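Beta-L-arabinobiosidase (Bacteroides thetaiotaomicron, PDB 5MQR) is a gut-bacterial glycoside hydrolase that probably cleaves beta-linked arabinose units from complex plant pectin, with a possible sialidase-type activity that is less certain. Local coordinates at residues Asn70-Asn75 with Ala93-Glu98; Arg58-His63 with Met358-Asn363; His99-Gln104 with Ile146-Gln151. All coordinates share one frame; numbering follows the deposited sequence. Where two conformers were deposited one is given.

Contact 1: residues Asn70-Asn75 with Ala93-Glu98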
ATOM      1  N   ASN A  70      -1.490  12.298  42.273  1.00 30.19           N
ATOM      2  CA  ASN A  70      -0.992  12.744  43.590  1.00 31.12           C
ATOM      3  C   ASN A  70       0.229  11.981  44.089  1.00 29.71           C
ATOM      4  O   ASN A  70       0.300  11.585  45.247  1.00 29.18           O
ATOM      5  CB  ASN A  70      -2.125  12.774  44.627  1.00 33.48           C
ATOM      6  CG  ASN A  70      -3.148  13.854  44.315  1.00 36.20           C
ATOM      7  OD1 ASN A  70      -4.300  13.538  43.985  1.00 38.82           O
ATOM      8  ND2 ASN A  70      -2.720  15.153  44.372  1.00 36.78           N
ATOM      9  N   GLY A  71       1.180  11.781  43.178  1.00 28.46           N
ATOM     10  CA  GLY A  71       2.520  11.316  43.530  1.00 28.17           C
ATOM     11  C   GLY A  71       2.724   9.829  43.646  1.00 27.52           C
ATOM     12  O   GLY A  71       3.802   9.391  44.044  1.00 27.92           O
ATOM     13  N   TRP A  72       1.722   9.040  43.288  1.00 26.63           N
ATOM     14  CA  TRP A  72       1.875   7.586  43.317  1.00 26.44           C
ATOM     15  C   TRP A  72       2.748   7.160  42.114  1.00 25.67           C
ATOM     16  O   TRP A  72       2.567   7.664  40.994  1.00 24.53           O
ATOM     17  CB  TRP A  72       0.502   6.923  43.306  1.00 26.78           C
ATOM     18  CG  TRP A  72      -0.295   7.148  44.559  1.00 27.52           C
ATOM     19  CD1 TRP A  72      -0.222   8.218  45.387  1.00 28.49           C
ATOM     20  CD2 TRP A  72      -1.307   6.297  45.102  1.00 27.93           C
ATOM     21  NE1 TRP A  72      -1.098   8.081  46.426  1.00 29.23           N
ATOM     22  CE2 TRP A  72      -1.777   6.907  46.279  1.00 28.99           C
ATOM     23  CE3 TRP A  72      -1.841   5.069  44.730  1.00 27.63           C
ATOM     24  CZ2 TRP A  72      -2.758   6.326  47.087  1.00 29.31           C
ATOM     25  CZ3 TRP A  72      -2.801   4.491  45.537  1.00 28.02           C
ATOM     26  CH2 TRP A  72      -3.253   5.118  46.694  1.00 28.92           C
ATOM     27  N   THR A  73       3.726   6.282  42.364  1.00 25.55           N
ATOM     28  CA  THR A  73       4.726   5.919  41.354  1.00 25.15           C
ATOM     29  C   THR A  73       4.681   4.471  40.847  1.00 24.76           C
ATOM     30  O   THR A  73       5.486   4.122  39.994  1.00 24.24           O
ATOM     31  CB  THR A  73       6.150   6.229  41.827  1.00 25.30           C
ATOM     32  OG1 THR A  73       6.489   5.369  42.911  1.00 25.54           O
ATOM     33  CG2 THR A  73       6.256   7.699  42.254  1.00 25.84           C
ATOM     34  N   TYR A  74       3.763   3.656  41.368  1.00 25.02           N
ATOM     35  CA  TYR A  74       3.367   2.398  40.752  1.00 25.05           C
ATOM     36  C   TYR A  74       2.032   2.620  40.070  1.00 24.22           C
ATOM     37  O   TYR A  74       1.022   2.811  40.736  1.00 24.04           O
ATOM     38  CB  TYR A  74       3.244   1.261  41.775  1.00 26.50           C
ATOM     39  CG  TYR A  74       2.742  -0.038  41.159  1.00 26.88           C
ATOM     40  CD1 TYR A  74       3.611  -0.888  40.501  1.00 27.10           C
ATOM     41  CD2 TYR A  74       1.399  -0.401  41.229  1.00 27.34           C
ATOM     42  CE1 TYR A  74       3.169  -2.070  39.935  1.00 27.64           C
ATOM     43  CE2 TYR A  74       0.943  -1.577  40.660  1.00 27.79           C
ATOM     44  CZ  TYR A  74       1.832  -2.405  40.008  1.00 27.72           C
ATOM     45  OH  TYR A  74       1.389  -3.574  39.437  1.00 28.48           O
ATOM     46  N   ASN A  75       2.042   2.587  38.736  1.00 23.69           N
ATOM     47  CA  ASN A  75       0.862   2.825  37.924  1.00 23.46           C
ATOM     48  C   ASN A  75       0.895   1.791  36.794  1.00 23.76           C
ATOM     49  O   ASN A  75       1.893   1.725  36.067  1.00 23.45           O
ATOM     50  CB  ASN A  75       0.877   4.247  37.347  1.00 23.16           C
ATOM     51  CG  ASN A  75       0.971   5.342  38.423  1.00 23.58           C
ATOM     52  OD1 ASN A  75      -0.021   5.655  39.094  1.00 23.78           O
ATOM     53  ND2 ASN A  75       2.173   5.932  38.579  1.00 23.00           N
ATOM     54  N   ALA A  93      -3.160   1.825  40.673  1.00 26.89           N
ATOM     55  CA  ALA A  93      -2.023   2.484  41.253  1.00 26.71           C
ATOM     56  C   ALA A  93      -1.874   2.141  42.720  1.00 26.76           C
ATOM     57  O   ALA A  93      -2.857   1.975  43.443  1.00 26.67           O
ATOM     58  CB  ALA A  93      -2.145   4.003  41.061  1.00 26.41           C
ATOM     59  N   ASP A  94      -0.616   2.048  43.133  1.00 26.74           N
ATOM     60  CA  ASP A  94      -0.215   2.005  44.524  1.00 27.07           C
ATOM     61  C   ASP A  94       0.857   3.113  44.681  1.00 26.88           C
ATOM     62  O   ASP A  94       1.468   3.559  43.680  1.00 25.02           O
ATOM     63  CB  ASP A  94       0.409   0.648  44.876  1.00 27.82           C
ATOM     64  CG  ASP A  94      -0.599  -0.550  44.843  1.00 28.23           C
ATOM     65  OD1 ASP A  94      -1.460  -0.651  43.946  1.00 28.14           O
ATOM     66  OD2 ASP A  94      -0.472  -1.436  45.711  1.00 28.68           O
ATOM     67  N   PRO A  95       1.101   3.566  45.923  1.00 27.19           N
ATOM     68  CA  PRO A  95       2.087   4.631  46.090  1.00 27.33           C
ATOM     69  C   PRO A  95       3.481   4.318  45.569  1.00 27.08           C
ATOM     70  O   PRO A  95       4.145   5.233  45.076  1.00 26.71           O
ATOM     71  CB  PRO A  95       2.101   4.860  47.604  1.00 27.99           C
ATOM     72  CG  PRO A  95       0.678   4.607  47.971  1.00 28.23           C
ATOM     73  CD  PRO A  95       0.306   3.392  47.151  1.00 27.92           C
ATOM     74  N   SER A  96       3.917   3.061  45.625  1.00 26.82           N
ATOM     75  CA  SER A  96       5.245   2.762  45.092  1.00 26.90           C
ATOM     76  C   SER A  96       5.534   1.332  44.664  1.00 26.88           C
ATOM     77  O   SER A  96       6.357   1.132  43.773  1.00 26.29           O
ATOM     78  CB  SER A  96       6.306   3.180  46.120  1.00 27.21           C
ATOM     79  OG  SER A  96       6.084   2.494  47.335  1.00 27.19           O
ATOM     80  N   ASP A  97       4.912   0.355  45.318  1.00 27.45           N
ATOM     81  CA  ASP A  97       5.276  -1.049  45.162  1.00 27.84           C
ATOM     82  C   ASP A  97       4.040  -1.896  44.827  1.00 28.17           C
ATOM     83  O   ASP A  97       2.960  -1.714  45.404  1.00 27.92           O
ATOM     84  CB  ASP A  97       5.915  -1.542  46.450  1.00 28.64           C
ATOM     85  CG  ASP A  97       7.256  -0.870  46.735  1.00 29.45           C
ATOM     86  OD1 ASP A  97       7.296   0.243  47.299  1.00 30.42           O
ATOM     87  OD2 ASP A  97       8.294  -1.456  46.393  1.00 30.08           O
ATOM     88  N   GLU A  98       4.205  -2.806  43.879  1.00 28.45           N
ATOM     89  CA  GLU A  98       3.165  -3.775  43.522  1.00 29.26           C
ATOM     90  C   GLU A  98       2.821  -4.610  44.736  1.00 29.65           C
ATOM     91  O   GLU A  98       3.721  -5.078  45.463  1.00 29.09           O
ATOM     92  CB  GLU A  98       3.616  -4.698  42.371  1.00 29.23           C
ATOM     93  CG  GLU A  98       2.506  -5.569  41.781  1.00 29.71           C
ATOM     94  CD  GLU A  98       2.910  -6.275  40.487  1.00 29.58           C
ATOM     95  OE1 GLU A  98       3.019  -5.611  39.440  1.00 29.37           O
ATOM     96  OE2 GLU A  98       3.135  -7.502  40.533  1.00 30.08           O
TER
HETATM   97  O   HOH W   1       5.047   7.748  45.657  1.00 24.47           O
HETATM   98  O   HOH W   2       7.795   3.035  42.483  1.00 25.47           O
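Tyr-74 and Asp-94 face each other as an antiparallel hydrogen-bonded pair at the end of the hairpin of strands 74-83 and 86-94. Asp-94 N donates to Tyr-74 O over 3.0 Å, and Tyr-74 N returns a longer bond of 3.3 Å to Asp-94 O; Asn-75 and Ala-93 follow as a non-hydrogen-bonded pair. The pairing outlasts the strands, because Thr-73 N reaches Pro-95 O at 2.9 Å, nearly straight (170°) but from above the carbonyl plane. A water donates to the same oxygen and to Gly-71 O.

Apolar packing centres on Trp-72, which lies beside Pro-95. Pro-95 CD makes a CH-pi contact over the face of the six-membered ring, 3.7 Å from its centroid, while the ring edge at CZ3 meets Ala-93 O at 3.3 Å. With an alanine at Trp-72, Pro-95 would probably lose the aromatic surface it rests on and a gap would open beside Ala-93.

Tyr-74 makes a polar side-chain contact as well. With CG anti to the backbone N (chi1 176°), its ring passes against Glu-98, whose CA lies 3.9 Å above the ring centre. The phenol OH then donates to Glu-98 OE1 over 2.6 Å, meeting the carboxylate on its anti side and 27° out of its plane. OE1 also forms a salt bridge with Lys-395.

Ala-93 is backbone-bonded to Gln-104 of strand 104-110, whose side chain touches Trp-72, and Asn-75 to Lys-395, so the hairpin end sits between the next strand of its four-stranded antiparallel sheet and the loop before strand 397-403.

Contact 2: residues Arg58-His63 with Met358-Asn363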
ATOM      1  N   ARG A  58       2.633  11.021  34.011  1.00 24.16           N
ATOM      2  CA  ARG A  58       4.056  11.002  34.322  1.00 24.49           C
ATOM      3  C   ARG A  58       4.203  11.025  35.822  1.00 24.76           C
ATOM      4  O   ARG A  58       3.975  12.056  36.454  1.00 25.73           O
ATOM      5  CB  ARG A  58       4.783  12.214  33.708  1.00 24.78           C
ATOM      6  CG  ARG A  58       6.298  12.217  33.886  1.00 24.57           C
ATOM      7  CD  ARG A  58       6.931  13.529  33.453  1.00 25.07           C
ATOM      8  NE  ARG A  58       8.398  13.377  33.500  1.00 25.23           N
ATOM      9  CZ  ARG A  58       9.132  13.384  34.613  1.00 25.39           C
ATOM     10  NH1 ARG A  58       8.555  13.595  35.795  1.00 25.96           N
ATOM     11  NH2 ARG A  58      10.454  13.188  34.546  1.00 25.07           N
ATOM     12  N   ALA A  59       4.587   9.888  36.391  1.00 24.77           N
ATOM     13  CA  ALA A  59       4.704   9.749  37.858  1.00 24.96           C
ATOM     14  C   ALA A  59       5.678  10.762  38.438  1.00 25.03           C
ATOM     15  O   ALA A  59       6.741  10.998  37.861  1.00 25.03           O
ATOM     16  CB  ALA A  59       5.147   8.342  38.234  1.00 24.61           C
ATOM     17  N   ASN A  60       5.315  11.354  39.570  1.00 25.52           N
ATOM     18  CA  ASN A  60       6.215  12.269  40.282  1.00 25.86           C
ATOM     19  C   ASN A  60       5.856  12.321  41.743  1.00 26.39           C
ATOM     20  O   ASN A  60       4.893  12.984  42.119  1.00 26.96           O
ATOM     21  CB  ASN A  60       6.125  13.667  39.671  1.00 25.80           C
ATOM     22  CG  ASN A  60       7.311  14.556  40.022  1.00 26.32           C
ATOM     23  OD1 ASN A  60       7.819  14.568  41.157  1.00 26.03           O
ATOM     24  ND2 ASN A  60       7.751  15.329  39.039  1.00 26.40           N
ATOM     25  N   ARG A  61       6.645  11.641  42.569  1.00 26.83           N
ATOM     26  CA  ARG A  61       6.432  11.619  44.020  1.00 27.34           C
ATOM     27  C   ARG A  61       6.711  12.964  44.698  1.00 28.08           C
ATOM     28  O   ARG A  61       6.042  13.333  45.668  1.00 28.55           O
ATOM     29  CB  ARG A  61       7.304  10.543  44.663  1.00 27.33           C
ATOM     30  CG  ARG A  61       7.102  10.377  46.177  1.00 27.67           C
ATOM     31  CD  ARG A  61       8.073   9.343  46.719  1.00 27.78           C
ATOM     32  NE  ARG A  61       7.941   8.086  45.990  1.00 26.93           N
ATOM     33  CZ  ARG A  61       8.904   7.189  45.778  1.00 26.86           C
ATOM     34  NH1 ARG A  61      10.141   7.353  46.227  1.00 26.84           N
ATOM     35  NH2 ARG A  61       8.615   6.089  45.075  1.00 26.99           N
ATOM     36  N   GLU A  62       7.704  13.671  44.180  1.00 28.32           N
ATOM     37  CA  GLU A  62       8.212  14.882  44.794  1.00 29.04           C
ATOM     38  C   GLU A  62       7.303  16.057  44.516  1.00 28.97           C
ATOM     39  O   GLU A  62       7.269  16.971  45.305  1.00 29.71           O
ATOM     40  CB  GLU A  62       9.640  15.184  44.321  1.00 29.00           C
ATOM     41  CG  GLU A  62      10.673  14.173  44.822  1.00 29.59           C
ATOM     42  CD  GLU A  62      10.772  12.867  44.014  1.00 29.26           C
ATOM     43  OE1 GLU A  62      10.224  12.758  42.900  1.00 28.77           O
ATOM     44  OE2 GLU A  62      11.417  11.924  44.511  1.00 29.76           O
ATOM     45  N   HIS A  63       6.565  16.017  43.416  1.00 28.86           N
ATOM     46  CA  HIS A  63       5.670  17.098  43.017  1.00 29.38           C
ATOM     47  C   HIS A  63       4.291  16.524  42.671  1.00 29.69           C
ATOM     48  O   HIS A  63       3.857  16.537  41.489  1.00 28.83           O
ATOM     49  CB  HIS A  63       6.302  17.866  41.868  1.00 28.98           C
ATOM     50  CG  HIS A  63       7.655  18.394  42.211  1.00 29.60           C
ATOM     51  ND1 HIS A  63       7.832  19.555  42.921  1.00 30.16           N
ATOM     52  CD2 HIS A  63       8.893  17.883  42.009  1.00 29.50           C
ATOM     53  CE1 HIS A  63       9.124  19.758  43.112  1.00 30.50           C
ATOM     54  NE2 HIS A  63       9.787  18.759  42.568  1.00 29.96           N
HETATM   55  N   MSE A 358      13.306   3.971  34.410  1.00 23.17           N
HETATM   56  CA  MSE A 358      12.446   3.887  35.583  1.00 23.72           C
HETATM   57  C   MSE A 358      13.042   4.771  36.653  1.00 23.85           C
HETATM   58  O   MSE A 358      14.155   4.545  37.111  1.00 23.95           O
HETATM   59  CB  MSE A 358      12.363   2.459  36.093  1.00 24.29           C
HETATM   60  CG  MSE A 358      11.372   2.279  37.253  1.00 24.89           C
HETATM   61 SE   MSE A 358      11.570   0.468  38.001  1.00 26.56          SE
HETATM   62  CE  MSE A 358      11.142  -0.643  36.436  1.00 25.90           C
ATOM     63  N   ARG A 359      12.328   5.798  37.046  1.00 23.85           N
ATOM     64  CA  ARG A 359      12.712   6.820  38.001  1.00 24.11           C
ATOM     65  C   ARG A 359      12.549   6.365  39.438  1.00 24.80           C
ATOM     66  O   ARG A 359      13.361   6.737  40.283  1.00 25.63           O
ATOM     67  CB  ARG A 359      11.951   8.113  37.722  1.00 23.95           C
ATOM     68  CG  ARG A 359      12.233   8.639  36.308  1.00 23.50           C
ATOM     69  CD  ARG A 359      11.520   9.938  35.980  1.00 23.39           C
ATOM     70  NE  ARG A 359      10.082   9.941  36.207  1.00 22.90           N
ATOM     71  CZ  ARG A 359       9.170   9.358  35.429  1.00 22.47           C
ATOM     72  NH1 ARG A 359       9.521   8.630  34.367  1.00 22.18           N
ATOM     73  NH2 ARG A 359       7.893   9.483  35.738  1.00 22.37           N
ATOM     74  N   TYR A 360      11.535   5.536  39.704  1.00 24.50           N
ATOM     75  CA  TYR A 360      11.223   5.103  41.045  1.00 24.96           C
ATOM     76  C   TYR A 360      11.273   3.595  41.123  1.00 25.27           C
ATOM     77  O   TYR A 360      10.500   2.912  40.445  1.00 25.20           O
ATOM     78  CB  TYR A 360       9.834   5.617  41.458  1.00 24.76           C
ATOM     79  CG  TYR A 360       9.721   7.109  41.406  1.00 24.49           C
ATOM     80  CD1 TYR A 360      10.227   7.918  42.433  1.00 25.17           C
ATOM     81  CD2 TYR A 360       9.123   7.728  40.326  1.00 24.46           C
ATOM     82  CE1 TYR A 360      10.112   9.311  42.382  1.00 25.06           C
ATOM     83  CE2 TYR A 360       9.007   9.108  40.258  1.00 24.52           C
ATOM     84  CZ  TYR A 360       9.500   9.897  41.280  1.00 24.88           C
ATOM     85  OH  TYR A 360       9.369  11.266  41.142  1.00 24.83           O
ATOM     86  N   GLY A 361      12.182   3.082  41.956  1.00 25.66           N
ATOM     87  CA  GLY A 361      12.255   1.666  42.248  1.00 25.59           C
ATOM     88  C   GLY A 361      10.971   1.179  42.890  1.00 25.77           C
ATOM     89  O   GLY A 361      10.151   1.977  43.369  1.00 25.94           O
ATOM     90  N   GLY A 362      10.792  -0.132  42.878  1.00 25.77           N
ATOM     91  CA  GLY A 362       9.606  -0.741  43.455  1.00 26.70           C
ATOM     92  C   GLY A 362       9.389  -2.224  43.143  1.00 27.06           C
ATOM     93  O   GLY A 362       9.772  -2.723  42.068  1.00 26.25           O
ATOM     94  N   ASN A 363       8.761  -2.905  44.105  1.00 27.93           N
ATOM     95  CA  ASN A 363       8.421  -4.338  44.047  0.50 28.51           C
ATOM     96  C   ASN A 363       7.774  -4.693  42.699  1.00 28.37           C
ATOM     97  O   ASN A 363       6.743  -4.102  42.335  1.00 27.75           O
ATOM     98  CB  ASN A 363       7.451  -4.666  45.215  0.50 29.01           C
ATOM     99  CG  ASN A 363       7.324  -6.164  45.520  0.50 29.21           C
ATOM    100  OD1 ASN A 363       8.135  -6.975  45.078  0.50 28.87           O
ATOM    101  ND2 ASN A 363       6.296  -6.527  46.319  0.50 29.50           N
TER
HETATM  102  O   HOH W   3       9.212  11.860  38.148  1.00 18.16           O
HETATM  103  O   HOH W   4      10.523   4.197  44.925  1.00 20.67           O
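Tyr-360 projects its phenol into the turn of residues 58-63, where three bonds grip the hydroxyl. Tyr-360 OH donates to Glu-62 OE1 over a very short 2.5 Å, the carboxylate lying at the ring edge and close to the ring plane. It also accepts from Arg-61 N at 3.1 Å, a bent bond (145°), and from a water. That turn is shaped by an Asx motif in which Asn-60 OD1 accepts from His-63 N at 3.0 Å.

Strand 52-57, just before this turn, pairs with strand 397-403, so early and late parts of the propeller region share one sheet. The arrangement is consistent with the ring closure of beta propellers, and the contact joins the loops beside that seam.

Arg-359 works on the other flank of the tyrosine. Its chain bends at chi3 (-53°), and NH2 bonds to Ala-59 O at 2.9 Å, in the carbonyl plane and on a lone pair (167° at the hydrogen). Its NE holds the water that also donates to Ala-59 O and Tyr-360 OH. One guanidinium face lies over that of Arg-58, with Arg-58 NH2 3.7 Å from Arg-359 NE; carboxylates probably offset the paired charges, since Arg-359 has salt bridges to Asp-397 and Glu-396 and Arg-58 one to the calcium ligand Asp-454.

Arg-61 slides past Tyr-360 in the opposite direction. Tyr-360 CD1 lies over one face of the Arg-61 guanidinium, toward its rim, 3.6 Å from Arg-61 NH2; the planes are too steeply inclined for a stack, and NH1 is anchored by a salt bridge to Asp-589.

Contact 3: residues His99-Gln104 with Ile146-Gln151. With EDO (1,2-ethanediol), chain H.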
ATOM      1  N   HIS A  99       1.512  -4.717  44.980  1.00 30.58           N
ATOM      2  CA  HIS A  99       0.951  -5.478  46.098  1.00 31.96           C
ATOM      3  C   HIS A  99       1.305  -4.923  47.479  1.00 32.24           C
ATOM      4  O   HIS A  99       1.176  -5.638  48.497  1.00 32.66           O
ATOM      5  CB  HIS A  99       1.350  -6.965  46.005  1.00 33.30           C
ATOM      6  CG  HIS A  99       0.959  -7.618  44.709  1.00 34.08           C
ATOM      7  ND1 HIS A  99       1.541  -8.783  44.258  1.00 34.82           N
ATOM      8  CD2 HIS A  99       0.038  -7.271  43.775  1.00 34.12           C
ATOM      9  CE1 HIS A  99       0.998  -9.126  43.104  1.00 34.78           C
ATOM     10  NE2 HIS A  99       0.087  -8.222  42.788  1.00 34.46           N
ATOM     11  N   VAL A 100       1.728  -3.659  47.524  1.00 31.40           N
ATOM     12  CA  VAL A 100       1.942  -2.972  48.789  1.00 31.91           C
ATOM     13  C   VAL A 100       0.888  -1.880  48.862  1.00 31.59           C
ATOM     14  O   VAL A 100       0.909  -0.946  48.048  1.00 30.51           O
ATOM     15  CB  VAL A 100       3.374  -2.401  48.936  1.00 31.83           C
ATOM     16  CG1 VAL A 100       3.529  -1.654  50.269  1.00 31.74           C
ATOM     17  CG2 VAL A 100       4.393  -3.536  48.825  1.00 31.72           C
ATOM     18  N   PRO A 101      -0.044  -1.997  49.824  1.00 32.06           N
ATOM     19  CA  PRO A 101      -1.137  -1.027  49.918  1.00 32.24           C
ATOM     20  C   PRO A 101      -0.650   0.369  50.329  1.00 31.94           C
ATOM     21  O   PRO A 101       0.473   0.484  50.810  1.00 32.80           O
ATOM     22  CB  PRO A 101      -2.044  -1.617  50.992  1.00 32.92           C
ATOM     23  CG  PRO A 101      -1.155  -2.485  51.824  1.00 33.66           C
ATOM     24  CD  PRO A 101      -0.044  -2.959  50.940  1.00 32.90           C
ATOM     25  N   PRO A 102      -1.448   1.420  50.141  1.00 31.54           N
ATOM     26  CA  PRO A 102      -2.798   1.342  49.566  1.00 31.37           C
ATOM     27  C   PRO A 102      -2.820   1.186  48.046  1.00 29.73           C
ATOM     28  O   PRO A 102      -1.782   1.163  47.395  1.00 29.33           O
ATOM     29  CB  PRO A 102      -3.463   2.663  50.024  1.00 31.72           C
ATOM     30  CG  PRO A 102      -2.327   3.601  50.276  1.00 31.85           C
ATOM     31  CD  PRO A 102      -1.169   2.749  50.724  1.00 31.92           C
ATOM     32  N   SER A 103      -4.021   1.045  47.508  1.00 29.03           N
ATOM     33  CA  SER A 103      -4.212   0.662  46.129  1.00 27.99           C
ATOM     34  C   SER A 103      -5.579   1.149  45.704  1.00 27.94           C
ATOM     35  O   SER A 103      -6.551   1.025  46.472  1.00 28.44           O
ATOM     36  CB  SER A 103      -4.128  -0.868  46.008  1.00 27.86           C
ATOM     37  OG  SER A 103      -4.115  -1.307  44.658  1.00 27.39           O
ATOM     38  N   GLN A 104      -5.662   1.686  44.492  1.00 26.91           N
ATOM     39  CA  GLN A 104      -6.911   2.225  43.980  1.00 26.94           C
ATOM     40  C   GLN A 104      -6.902   2.234  42.478  1.00 26.55           C
ATOM     41  O   GLN A 104      -5.865   1.955  41.874  1.00 26.81           O
ATOM     42  CB  GLN A 104      -7.125   3.645  44.483  1.00 27.27           C
ATOM     43  CG  GLN A 104      -6.091   4.628  43.986  1.00 27.12           C
ATOM     44  CD  GLN A 104      -6.018   5.891  44.818  1.00 27.72           C
ATOM     45  OE1 GLN A 104      -6.545   5.970  45.927  1.00 28.19           O
ATOM     46  NE2 GLN A 104      -5.350   6.900  44.271  1.00 27.50           N
ATOM     47  N   ILE A 146      -5.262  -2.185  54.087  1.00 37.22           N
ATOM     48  CA  ILE A 146      -5.949  -1.748  52.895  1.00 36.01           C
ATOM     49  C   ILE A 146      -5.798  -2.843  51.819  1.00 34.93           C
ATOM     50  O   ILE A 146      -4.734  -3.449  51.679  1.00 34.22           O
ATOM     51  CB  ILE A 146      -5.351  -0.403  52.406  1.00 36.44           C
ATOM     52  CG1 ILE A 146      -5.570   0.719  53.453  1.00 37.40           C
ATOM     53  CG2 ILE A 146      -5.868  -0.018  51.014  1.00 35.84           C
ATOM     54  CD1 ILE A 146      -7.019   1.014  53.814  1.00 38.08           C
ATOM     55  N   ALA A 147      -6.861  -3.077  51.055  1.00 34.03           N
ATOM     56  CA  ALA A 147      -6.851  -4.095  50.003  1.00 33.59           C
ATOM     57  C   ALA A 147      -5.986  -3.690  48.822  1.00 32.44           C
ATOM     58  O   ALA A 147      -5.621  -2.522  48.675  1.00 32.39           O
ATOM     59  CB  ALA A 147      -8.271  -4.366  49.522  1.00 34.06           C
ATOM     60  N   ILE A 148      -5.691  -4.672  47.979  1.00 31.61           N
ATOM     61  CA  ILE A 148      -5.003  -4.473  46.722  1.00 30.79           C
ATOM     62  C   ILE A 148      -6.029  -4.630  45.612  1.00 30.69           C
ATOM     63  O   ILE A 148      -6.811  -5.569  45.618  1.00 30.66           O
ATOM     64  CB  ILE A 148      -3.861  -5.498  46.516  1.00 30.69           C
ATOM     65  CG1 ILE A 148      -2.832  -5.414  47.660  1.00 31.17           C
ATOM     66  CG2 ILE A 148      -3.176  -5.313  45.158  1.00 30.07           C
ATOM     67  CD1 ILE A 148      -2.116  -4.083  47.811  1.00 30.97           C
HETATM   68  N   MSE A 149      -5.997  -3.704  44.652  1.00 30.40           N
HETATM   69  CA  MSE A 149      -6.870  -3.742  43.485  1.00 30.28           C
HETATM   70  C   MSE A 149      -6.148  -4.455  42.387  1.00 30.20           C
HETATM   71  O   MSE A 149      -4.924  -4.371  42.269  1.00 29.61           O
HETATM   72  CB  MSE A 149      -7.355  -2.347  43.017  1.00 29.82           C
HETATM   73  CG  MSE A 149      -8.187  -1.699  44.123  1.00 29.89           C
HETATM   74 SE   MSE A 149      -9.493  -0.396  43.445  1.00 29.72          SE
HETATM   75  CE  MSE A 149     -10.823  -1.701  42.765  1.00 29.98           C
ATOM     76  N   HIS A 150      -6.927  -5.187  41.593  1.00 31.10           N
ATOM     77  CA  HIS A 150      -6.428  -5.924  40.452  1.00 31.81           C
ATOM     78  C   HIS A 150      -7.607  -6.314  39.568  1.00 32.20           C
ATOM     79  O   HIS A 150      -8.521  -6.981  40.050  1.00 33.51           O
ATOM     80  CB  HIS A 150      -5.700  -7.193  40.890  1.00 32.41           C
ATOM     81  CG  HIS A 150      -4.987  -7.863  39.761  1.00 33.03           C
ATOM     82  ND1 HIS A 150      -5.562  -8.861  39.002  1.00 33.68           N
ATOM     83  CD2 HIS A 150      -3.775  -7.621  39.209  1.00 32.72           C
ATOM     84  CE1 HIS A 150      -4.715  -9.234  38.061  1.00 33.65           C
ATOM     85  NE2 HIS A 150      -3.619  -8.503  38.172  1.00 33.34           N
ATOM     86  N   GLN A 151      -7.575  -5.869  38.317  1.00 31.44           N
ATOM     87  CA  GLN A 151      -8.621  -6.096  37.304  1.00 32.19           C
ATOM     88  C   GLN A 151      -7.964  -6.479  36.014  1.00 29.89           C
ATOM     89  O   GLN A 151      -6.989  -5.824  35.640  1.00 29.96           O
ATOM     90  CB  GLN A 151      -9.284  -4.776  36.857  1.00 33.81           C
ATOM     91  CG  GLN A 151     -10.116  -4.080  37.826  1.00 35.21           C
ATOM     92  CD  GLN A 151      -9.356  -3.173  38.742  1.00 34.87           C
ATOM     93  OE1 GLN A 151      -9.261  -3.461  39.907  1.00 35.98           O
ATOM     94  NE2 GLN A 151      -8.851  -2.059  38.232  1.00 35.70           N
TER
HETATM   95  C1  EDO H1207      -0.619 -10.210  37.871  1.00 56.80           C
HETATM   96  O1  EDO H1207      -0.679  -8.838  37.416  1.00 53.19           O
HETATM   97  C2  EDO H1207       0.440 -11.028  37.116  1.00 56.28           C
HETATM   98  O2  EDO H1207       0.086 -12.404  36.946  1.00 57.90           O
HETATM   99  O   HOH W   5      -7.719  -0.852  48.309  1.00 23.55           O
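Ile-148 pushes its side chain into the bend of residues 99-103. From CB, the CG2 branch of Ile-148 passes between His-99 and Ser-103, 4.0 Å from His-99 CD2 and slightly farther from Ser-103 OG. The other branch starts with CG1 anti to the carbonyl carbon (chi1 -58°), which carries it toward the backbone of His-99; Ile-148 CG1 lies 4.1 Å from His-99 CA. At the tip, Ile-148 CD1 packs against the main chain, 3.5 Å from His-99 C. Ile-148 CD1 is also 3.6 Å from Pro-101 N.

Further along the bend, Pro-101 CB packs on Ile-146 CB at 3.8 Å, and Pro-102, entered through a cis peptide, sets its CB 3.7 Å from Ile-146 CG2. One direct hydrogen bond joins the segments: Met-149 N donates to Ser-103 OG over 3.0 Å, almost straight at 172°. Ser-103 OG is also bonded to Asp-94, which probably helps to position it, and a water bridges Ser-103 O and Ala-147 O.

Ile-148 and His-150 are backbone-bonded to Gly-170 and Asn-168 of strand 163-170, while Gln-104 begins strand 104-110 of the preceding sheet; the contact thus joins two successive four-stranded sheets, consistent with neighbouring propeller blades.

How the contacts relate
From the N terminus, residues 58-63 open contact 2, whose partner at 358-363 lies nearly 300 residues on, so contact 2 closes a long loop that encloses both other contacts. Inside it, contact 1 closes the hairpin of strands 74-83 and 86-94, and contact 3 follows in series, bringing 146-151 back to the loop after that hairpin; none of them cross. Contact 1 is the middle piece: Asp-97 OD2 reaches Asn-363 N of contact 2, and Pro-95 CD packs on Pro-102 O of contact 3. The centres of contacts 2 and 3 are about 17 Å apart. The series runs from the late propeller loop through one four-stranded sheet to the next.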